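Local coordinates for protein catechol 1,2-dioxygenase (Pseudomonas putida, PDB 2AZQ) that probably catalyses the iron(III)-dependent intradiol cleavage of catechol by molecular oxygen to cis,cis-muconate, a step of the beta-ketoadipate pathway, at residues S191-G196 with I238-D243. Residues are numbered along the deposited sequence; the frame is centred on the assembly and turned at random.
Sequences SIVPSG and INFAGD
At one end of the beta-sandwich core of an intradiol dioxygenase, the ring of Phe-240 reaches from the end of one strand to Val-193 and Pro-194, just after another. The backbones are well separated, with 9.1 Å between CA of Val-193 and CA of Phe-240, a separation that a long, flat side chain can bridge. Phe-240 CG lies anti to its carbonyl carbon (chi1 -75°), which sends the ring across, and Phe-240 CZ comes 4.1 Å from Pro-194 CD. Pro-194 approaches from the opposite direction and sets CG over one ring face, offering a rigid apolar surface. Val-193 reaches the ring obliquely and more loosely, with CG1 4.5 Å from Phe-240 CE2. The contact joins the ends of strands 186-192 and 234-240, which are not paired with each other in the curled sheet; Met-133, from strand 132-140, touches all three side chains, while Val-222 and Leu-284 also pack against Phe-240. The iron site lies nearby: the side chain of Phe-240 is about 5 Å from that of the iron ligand His-221. That of Pro-194 is about 9 Å from the ferric ion. From Phe-240 to Asp-243 the chain reverses in a type II beta turn, where Gly-242 readily adopts a positive phi (94°), and Asp-243 OD1 accepts a hydrogen bond from the backbone N of Ala-220, beside His-221.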
loop_
_atom_site.group_PDB
_atom_site.type_symbol
_atom_site.label_atom_id
_atom_site.label_comp_id
_atom_site.label_asym_id
_atom_site.label_seq_id
_atom_site.Cartn_x
_atom_site.Cartn_y
_atom_site.Cartn_z
ATOM N N SER A 191 -14.619 12.989 32.219
ATOM C CA SER A 191 -14.928 12.658 30.832
ATOM C C SER A 191 -16.108 11.669 30.701
ATOM O O SER A 191 -17.109 11.791 31.430
ATOM C CB SER A 191 -13.648 12.118 30.172
ATOM O OG SER A 191 -13.791 11.894 28.782
ATOM N N ILE A 192 -16.020 10.735 29.750
ATOM C CA ILE A 192 -17.060 9.723 29.573
ATOM C C ILE A 192 -16.491 8.355 29.205
ATOM O O ILE A 192 -15.479 8.241 28.512
ATOM C CB ILE A 192 -18.103 10.109 28.494
ATOM C CG1 ILE A 192 -17.462 10.129 27.105
ATOM C CG2 ILE A 192 -18.725 11.462 28.831
ATOM C CD1 ILE A 192 -18.453 10.314 26.004
ATOM N N VAL A 193 -17.133 7.305 29.687
ATOM C CA VAL A 193 -16.665 5.961 29.388
ATOM C C VAL A 193 -16.697 5.751 27.881
ATOM O O VAL A 193 -17.738 5.878 27.269
ATOM C CB VAL A 193 -17.540 4.917 30.107
ATOM C CG1 VAL A 193 -17.157 3.552 29.662
ATOM C CG2 VAL A 193 -17.373 5.066 31.616
ATOM N N PRO A 194 -15.549 5.437 27.267
ATOM C CA PRO A 194 -15.442 5.216 25.820
ATOM C C PRO A 194 -15.916 3.851 25.435
ATOM O O PRO A 194 -15.957 2.965 26.250
ATOM C CB PRO A 194 -13.945 5.364 25.575
ATOM C CG PRO A 194 -13.392 4.650 26.773
ATOM C CD PRO A 194 -14.221 5.296 27.899
ATOM N N SER A 195 -16.272 3.660 24.180
ATOM C CA SER A 195 -16.709 2.336 23.764
ATOM C C SER A 195 -15.619 1.650 22.958
ATOM O O SER A 195 -14.731 2.307 22.364
ATOM C CB SER A 195 -17.970 2.420 22.904
ATOM O OG SER A 195 -18.985 3.085 23.613
ATOM N N GLY A 196 -15.676 0.321 22.975
ATOM C CA GLY A 196 -14.759 -0.451 22.172
ATOM C C GLY A 196 -15.266 -0.173 20.761
ATOM O O GLY A 196 -16.375 0.363 20.576
ATOM N N ILE A 238 -4.816 2.293 28.685
ATOM C CA ILE A 238 -5.439 1.739 29.894
ATOM C C ILE A 238 -6.594 0.963 29.237
ATOM O O ILE A 238 -7.342 1.556 28.464
ATOM C CB ILE A 238 -6.106 2.805 30.848
ATOM C CG1 ILE A 238 -5.059 3.690 31.522
ATOM C CG2 ILE A 238 -6.957 2.112 31.913
ATOM C CD1 ILE A 238 -5.694 4.797 32.408
ATOM N N ASN A 239 -6.716 -0.345 29.469
ATOM C CA ASN A 239 -7.854 -1.093 28.925
ATOM C C ASN A 239 -8.848 -1.260 30.056
ATOM O O ASN A 239 -8.457 -1.623 31.161
ATOM C CB ASN A 239 -7.466 -2.487 28.507
ATOM C CG ASN A 239 -6.497 -2.499 27.403
ATOM O OD1 ASN A 239 -6.790 -2.019 26.312
ATOM N ND2 ASN A 239 -5.320 -3.056 27.659
ATOM N N PHE A 240 -10.127 -1.036 29.785
ATOM C CA PHE A 240 -11.167 -1.169 30.812
ATOM C C PHE A 240 -11.476 -2.569 31.252
ATOM O O PHE A 240 -11.563 -3.485 30.440
ATOM C CB PHE A 240 -12.420 -0.475 30.335
ATOM C CG PHE A 240 -12.299 0.974 30.418
ATOM C CD1 PHE A 240 -11.124 1.579 29.989
ATOM C CD2 PHE A 240 -13.260 1.728 31.057
ATOM C CE1 PHE A 240 -10.883 2.905 30.206
ATOM C CE2 PHE A 240 -13.042 3.071 31.290
ATOM C CZ PHE A 240 -11.835 3.667 30.863
ATOM N N ALA A 241 -11.637 -2.743 32.554
ATOM C CA ALA A 241 -11.899 -4.080 33.065
ATOM C C ALA A 241 -13.310 -4.556 32.721
ATOM O O ALA A 241 -14.242 -3.767 32.731
ATOM C CB ALA A 241 -11.684 -4.111 34.551
ATOM N N GLY A 242 -13.450 -5.834 32.372
ATOM C CA GLY A 242 -14.763 -6.390 32.082
ATOM C C GLY A 242 -15.218 -6.415 30.640
ATOM O O GLY A 242 -16.234 -7.031 30.314
ATOM N N ASP A 243 -14.473 -5.748 29.768
ATOM C CA ASP A 243 -14.818 -5.706 28.354
ATOM C C ASP A 243 -14.683 -7.120 27.769
ATOM O O ASP A 243 -13.708 -7.827 28.040
ATOM C CB ASP A 243 -13.860 -4.765 27.624
ATOM C CG ASP A 243 -14.345 -4.382 26.244
ATOM O OD1 ASP A 243 -14.987 -3.325 26.126
ATOM O OD2 ASP A 243 -14.085 -5.132 25.279
#